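Local coordinates for protein nucleoside phosphorylase, putative (Trypanosoma brucei, PDB 3BJE) that catalyses the phosphorolysis of uridine to uracil and ribose 1-phosphate, acting as a homodimeric uridine phosphorylase, at residues V240-Q254 with V285-A297. Sequence-based numbering, arbitrary orientation.
Sequences VIGTTATASGFYGCQ and VEVVTNIEMETSA. With URA (uracil), chain D; R1P (1-O-phosphono-alpha-D-ribofuranose), chain C.
Met-293 SD lies at the edge of the Phe-250 ring, near its plane, and 4.2 Å from Phe-250 CB; uracil and the sugar O5 approach that ring obliquely. Tyr-251 CG is also at its edge, in plane, and Phe-250 CD2 lies over the centre of one Tyr-251 face, 3.5 Å above the plane. The side chains of Gln-254 and Met-293 cross at about a right angle, with Gln-254 NE2 3.5 Å from Met-293 CG. The Gln-254 amide reads uracil with two nearly straight bonds, N3 giving to OE1 (173°) and NE2 giving to O2 (169°). Its rotation is fixed further by NE2 donating to a lone pair of Gly-249 O, while Arg-256 binds OE1.

The carboxylate of Glu-292 is also held by several partners. Its OE1 is met from opposite faces of the plane by Glu-294 N and Thr-295 OG1, with Arg-145 adding a salt bridge. OE2 accepts from Thr-246 OG1 at 2.7 Å, and that hydroxyl in turn takes the N-H of Ser-296 (2.9 Å), tying strand to helix start. CG between backbone N and carbonyl carbon (chi1 47°), with a bend at chi2, turns the carboxylate toward the helix's N-terminal end.

Farther back, Asn-290 OD1 receives both Thr-244 OG1 (2.7 Å) and Thr-289 OG1. The backbones pair in parallel, Ala-245 N to Asn-290 O (2.9 Å), with a beta bulge between Thr-243 and Thr-244.

Met-293 N donates to the ribose O2 at 3.0 Å, and Glu-294, at the helix N-cap, also meets the sugar hydroxyls. This strand end running into a helix, beside a base-reading glutamine, forms part of the nucleoside site of the phosphorylase superfamily fold, which other residues, including His-34 and Arg-74 of the second subunit, complete.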
loop_
_atom_site.group_PDB
_atom_site.type_symbol
_atom_site.label_atom_id
_atom_site.label_comp_id
_atom_site.label_asym_id
_atom_site.label_seq_id
_atom_site.Cartn_x
_atom_site.Cartn_y
_atom_site.Cartn_z
ATOM N N VAL A 240 14.934 21.253 -3.731
ATOM C CA VAL A 240 14.305 21.564 -5.006
ATOM C C VAL A 240 12.787 21.551 -4.814
ATOM O O VAL A 240 12.284 20.899 -3.899
ATOM C CB VAL A 240 14.718 20.542 -6.109
ATOM C CG1 VAL A 240 16.224 20.598 -6.360
ATOM C CG2 VAL A 240 14.295 19.111 -5.763
ATOM N N ILE A 241 12.068 22.279 -5.662
ATOM C CA ILE A 241 10.607 22.297 -5.628
ATOM C C ILE A 241 10.071 21.931 -6.993
ATOM O O ILE A 241 10.537 22.458 -8.003
ATOM C CB ILE A 241 10.014 23.681 -5.298
ATOM C CG1 ILE A 241 10.716 24.317 -4.097
ATOM C CG2 ILE A 241 8.496 23.545 -5.063
ATOM C CD1 ILE A 241 10.554 25.815 -4.042
ATOM N N GLY A 242 9.058 21.074 -7.021
ATOM C CA GLY A 242 8.490 20.671 -8.295
ATOM C C GLY A 242 7.412 19.632 -8.148
ATOM O O GLY A 242 6.839 19.454 -7.073
ATOM N N THR A 243 7.151 18.931 -9.244
ATOM C CA THR A 243 6.059 17.983 -9.283
ATOM C C THR A 243 6.539 16.617 -8.817
ATOM O O THR A 243 7.591 16.129 -9.247
ATOM C CB THR A 243 5.466 17.909 -10.708
ATOM O OG1 THR A 243 4.872 19.165 -11.035
ATOM C CG2 THR A 243 4.398 16.835 -10.808
ATOM N N THR A 244 5.751 16.010 -7.931
ATOM C CA THR A 244 6.015 14.671 -7.430
ATOM C C THR A 244 5.093 13.669 -8.129
ATOM O O THR A 244 3.862 13.845 -8.133
ATOM C CB THR A 244 5.778 14.605 -5.901
ATOM O OG1 THR A 244 6.620 15.580 -5.261
ATOM C CG2 THR A 244 6.055 13.175 -5.354
ATOM N N ALA A 245 5.663 12.620 -8.726
ATOM C CA ALA A 245 4.873 11.537 -9.316
ATOM C C ALA A 245 4.775 10.387 -8.331
ATOM O O ALA A 245 5.791 9.874 -7.867
ATOM C CB ALA A 245 5.520 11.068 -10.625
ATOM N N THR A 246 3.554 9.995 -8.001
ATOM C CA THR A 246 3.317 8.938 -7.044
ATOM C C THR A 246 2.836 7.645 -7.719
ATOM O O THR A 246 1.914 7.646 -8.528
ATOM C CB THR A 246 2.281 9.372 -5.995
ATOM O OG1 THR A 246 2.761 10.533 -5.305
ATOM C CG2 THR A 246 1.955 8.243 -4.967
ATOM N N ALA A 247 3.470 6.549 -7.305
ATOM C CA ALA A 247 3.317 5.245 -7.917
ATOM C C ALA A 247 2.585 4.272 -7.008
ATOM O O ALA A 247 2.594 4.413 -5.769
ATOM C CB ALA A 247 4.702 4.663 -8.222
ATOM N N SER A 248 1.971 3.252 -7.628
ATOM C CA SER A 248 1.251 2.170 -6.920
ATOM C C SER A 248 2.109 0.903 -6.748
ATOM O O SER A 248 1.617 -0.220 -6.679
ATOM C CB SER A 248 -0.058 1.867 -7.626
ATOM O OG SER A 248 0.130 1.586 -9.008
ATOM N N GLY A 249 3.426 1.146 -6.675
ATOM C CA GLY A 249 4.450 0.111 -6.487
ATOM C C GLY A 249 5.815 0.756 -6.545
ATOM O O GLY A 249 5.929 1.975 -6.613
ATOM N N PHE A 250 6.846 -0.072 -6.488
ATOM C CA PHE A 250 8.230 0.384 -6.465
ATOM C C PHE A 250 9.038 0.039 -7.725
ATOM O O PHE A 250 9.982 0.734 -8.069
ATOM C CB PHE A 250 8.925 -0.244 -5.262
ATOM C CG PHE A 250 10.304 0.282 -5.007
ATOM C CD1 PHE A 250 10.478 1.418 -4.239
ATOM C CD2 PHE A 250 11.419 -0.351 -5.503
ATOM C CE1 PHE A 250 11.736 1.918 -3.972
ATOM C CE2 PHE A 250 12.691 0.125 -5.227
ATOM C CZ PHE A 250 12.844 1.267 -4.465
ATOM N N TYR A 251 8.738 -1.091 -8.357
ATOM C CA TYR A 251 9.597 -1.654 -9.385
ATOM C C TYR A 251 9.010 -1.298 -10.728
ATOM O O TYR A 251 9.156 -0.161 -11.142
ATOM C CB TYR A 251 9.809 -3.161 -9.143
ATOM C CG TYR A 251 10.723 -3.403 -7.957
ATOM C CD1 TYR A 251 12.103 -3.198 -8.076
ATOM C CD2 TYR A 251 10.222 -3.767 -6.711
ATOM C CE1 TYR A 251 12.955 -3.364 -6.981
ATOM C CE2 TYR A 251 11.077 -3.954 -5.605
ATOM C CZ TYR A 251 12.448 -3.757 -5.747
ATOM O OH TYR A 251 13.341 -3.898 -4.693
ATOM N N GLY A 252 8.342 -2.229 -11.404
ATOM C CA GLY A 252 7.700 -1.900 -12.693
ATOM C C GLY A 252 6.780 -0.685 -12.615
ATOM O O GLY A 252 6.684 0.102 -13.545
ATOM N N CYS A 253 6.121 -0.517 -11.471
ATOM C CA CYS A 253 5.288 0.668 -11.225
ATOM C C CYS A 253 5.999 1.995 -11.241
ATOM O O CYS A 253 5.343 3.033 -11.333
ATOM C CB CYS A 253 4.573 0.500 -9.905
ATOM S SG CYS A 253 3.330 -0.831 -9.922
ATOM N N GLN A 254 7.323 1.966 -11.077
ATOM C CA GLN A 254 8.199 3.134 -11.218
ATOM C C GLN A 254 9.156 2.998 -12.419
ATOM O O GLN A 254 10.139 3.693 -12.493
ATOM C CB GLN A 254 8.956 3.419 -9.915
ATOM C CG GLN A 254 8.042 3.672 -8.724
ATOM C CD GLN A 254 8.756 4.099 -7.449
ATOM O OE1 GLN A 254 9.882 4.648 -7.498
ATOM N NE2 GLN A 254 8.088 3.899 -6.304
ATOM N N VAL A 285 7.837 27.678 -14.956
ATOM C CA VAL A 285 8.071 26.320 -15.429
ATOM C C VAL A 285 8.300 25.397 -14.244
ATOM O O VAL A 285 9.017 25.739 -13.302
ATOM C CB VAL A 285 9.272 26.255 -16.405
ATOM C CG1 VAL A 285 9.505 24.827 -16.897
ATOM C CG2 VAL A 285 9.029 27.180 -17.580
ATOM N N GLU A 286 7.663 24.233 -14.299
ATOM C CA GLU A 286 7.816 23.210 -13.278
ATOM C C GLU A 286 8.205 21.889 -13.932
ATOM O O GLU A 286 7.797 21.605 -15.060
ATOM C CB GLU A 286 6.512 23.022 -12.505
ATOM C CG GLU A 286 6.651 22.186 -11.237
ATOM C CD GLU A 286 5.501 22.390 -10.269
ATOM O OE1 GLU A 286 5.030 23.553 -10.173
ATOM O OE2 GLU A 286 5.105 21.420 -9.585
ATOM N N VAL A 287 9.012 21.097 -13.232
ATOM C CA VAL A 287 9.430 19.782 -13.744
ATOM C C VAL A 287 9.131 18.704 -12.718
ATOM O O VAL A 287 8.787 18.996 -11.567
ATOM C CB VAL A 287 10.936 19.730 -14.096
ATOM C CG1 VAL A 287 11.308 20.857 -15.072
ATOM C CG2 VAL A 287 11.798 19.815 -12.838
ATOM N N VAL A 288 9.209 17.446 -13.145
ATOM C CA VAL A 288 9.023 16.328 -12.213
ATOM C C VAL A 288 10.316 16.119 -11.434
ATOM O O VAL A 288 11.309 15.636 -11.974
ATOM C CB VAL A 288 8.622 15.022 -12.926
ATOM C CG1 VAL A 288 8.456 13.870 -11.921
ATOM C CG2 VAL A 288 7.341 15.204 -13.732
ATOM N N THR A 289 10.295 16.506 -10.158
ATOM C CA THR A 289 11.471 16.441 -9.311
ATOM C C THR A 289 11.659 15.105 -8.609
ATOM O O THR A 289 12.764 14.747 -8.232
ATOM C CB THR A 289 11.434 17.549 -8.228
ATOM O OG1 THR A 289 10.131 17.594 -7.637
ATOM C CG2 THR A 289 11.822 18.919 -8.834
ATOM N N ASN A 290 10.573 14.369 -8.357
ATOM C CA ASN A 290 10.722 13.137 -7.619
ATOM C C ASN A 290 9.607 12.150 -7.872
ATOM O O ASN A 290 8.552 12.517 -8.367
ATOM C CB ASN A 290 10.935 13.376 -6.108
ATOM C CG ASN A 290 9.759 14.068 -5.422
ATOM O OD1 ASN A 290 9.127 14.971 -5.968
ATOM N ND2 ASN A 290 9.493 13.656 -4.183
ATOM N N ILE A 291 9.888 10.896 -7.529
ATOM C CA ILE A 291 8.938 9.785 -7.638
ATOM C C ILE A 291 8.946 9.032 -6.311
ATOM O O ILE A 291 10.022 8.708 -5.788
ATOM C CB ILE A 291 9.341 8.779 -8.742
ATOM C CG1 ILE A 291 9.448 9.475 -10.099
ATOM C CG2 ILE A 291 8.361 7.585 -8.786
ATOM C CD1 ILE A 291 10.226 8.660 -11.151
ATOM N N GLU A 292 7.767 8.753 -5.775
ATOM C CA GLU A 292 7.632 8.008 -4.523
ATOM C C GLU A 292 6.228 7.364 -4.465
ATOM O O GLU A 292 5.564 7.201 -5.521
ATOM C CB GLU A 292 7.971 8.887 -3.302
ATOM C CG GLU A 292 7.324 10.280 -3.272
ATOM C CD GLU A 292 5.841 10.192 -3.021
ATOM O OE1 GLU A 292 5.465 10.130 -1.829
ATOM O OE2 GLU A 292 5.084 10.161 -4.021
ATOM N N MET A 293 5.754 6.993 -3.276
ATOM C CA MET A 293 4.554 6.142 -3.191
ATOM C C MET A 293 3.366 6.659 -2.360
ATOM O O MET A 293 2.387 5.936 -2.212
ATOM C CB MET A 293 4.957 4.752 -2.684
ATOM C CG MET A 293 5.889 4.020 -3.641
ATOM S SD MET A 293 6.433 2.392 -3.096
ATOM C CE MET A 293 4.840 1.502 -3.050
ATOM N N GLU A 294 3.429 7.891 -1.840
ATOM C CA GLU A 294 2.364 8.412 -0.954
ATOM C C GLU A 294 1.778 9.789 -1.267
ATOM O O GLU A 294 0.649 10.076 -0.875
ATOM C CB GLU A 294 2.877 8.430 0.498
ATOM C CG GLU A 294 3.108 7.032 1.088
ATOM C CD GLU A 294 4.545 6.529 0.966
ATOM O OE1 GLU A 294 5.485 7.337 1.004
ATOM O OE2 GLU A 294 4.764 5.285 0.840
ATOM N N THR A 295 2.531 10.638 -1.955
ATOM C CA THR A 295 2.242 12.069 -1.926
ATOM C C THR A 295 0.951 12.460 -2.637
ATOM O O THR A 295 0.219 13.312 -2.153
ATOM C CB THR A 295 3.465 12.865 -2.451
ATOM O OG1 THR A 295 4.520 12.728 -1.503
ATOM C CG2 THR A 295 3.152 14.351 -2.613
ATOM N N SER A 296 0.671 11.863 -3.796
ATOM C CA SER A 296 -0.528 12.210 -4.551
ATOM C C SER A 296 -1.784 12.124 -3.678
ATOM O O SER A 296 -2.573 13.076 -3.641
ATOM C CB SER A 296 -0.695 11.277 -5.750
ATOM O OG SER A 296 -0.726 9.923 -5.328
ATOM N N ALA A 297 -1.968 11.006 -2.963
ATOM C CA ALA A 297 -3.178 10.802 -2.130
ATOM C C ALA A 297 -3.158 11.695 -0.887
ATOM O O ALA A 297 -4.197 12.162 -0.421
ATOM C CB ALA A 297 -3.333 9.331 -1.706
HETATM N N1 URA D . 11.259 5.532 -2.755
HETATM C C2 URA D . 10.557 5.298 -3.886
HETATM O O2 URA D . 9.298 5.114 -3.861
HETATM N N3 URA D . 11.186 5.237 -5.049
HETATM C C4 URA D . 12.520 5.400 -5.133
HETATM O O4 URA D . 13.052 5.337 -6.255
HETATM C C5 URA D . 13.258 5.625 -3.988
HETATM C C6 URA D . 12.586 5.687 -2.782
HETATM C C5 R1P C . 9.647 2.637 -0.602
HETATM O O5 R1P C . 10.987 2.211 -0.317
HETATM C C4 R1P C . 9.162 3.616 0.450
HETATM O O4 R1P C . 10.107 4.681 0.656
HETATM C C1 R1P C . 9.504 5.952 0.384
HETATM C C2 R1P C . 8.339 5.601 -0.557
HETATM O O2 R1P C . 7.319 6.611 -0.737
HETATM C C3 R1P C . 7.856 4.282 0.051
HETATM O O3 R1P C . 7.062 4.478 1.233
HETATM O O1 R1P C . 9.122 6.692 1.591
HETATM P P R1P C . 9.439 6.341 3.137
HETATM O O1P R1P C . 8.642 5.036 3.277
HETATM O O2P R1P C . 8.843 7.509 3.904
HETATM O O3P R1P C . 10.906 6.127 3.323
HETATM O O HOH W 1 10.342 22.442 -10.745
#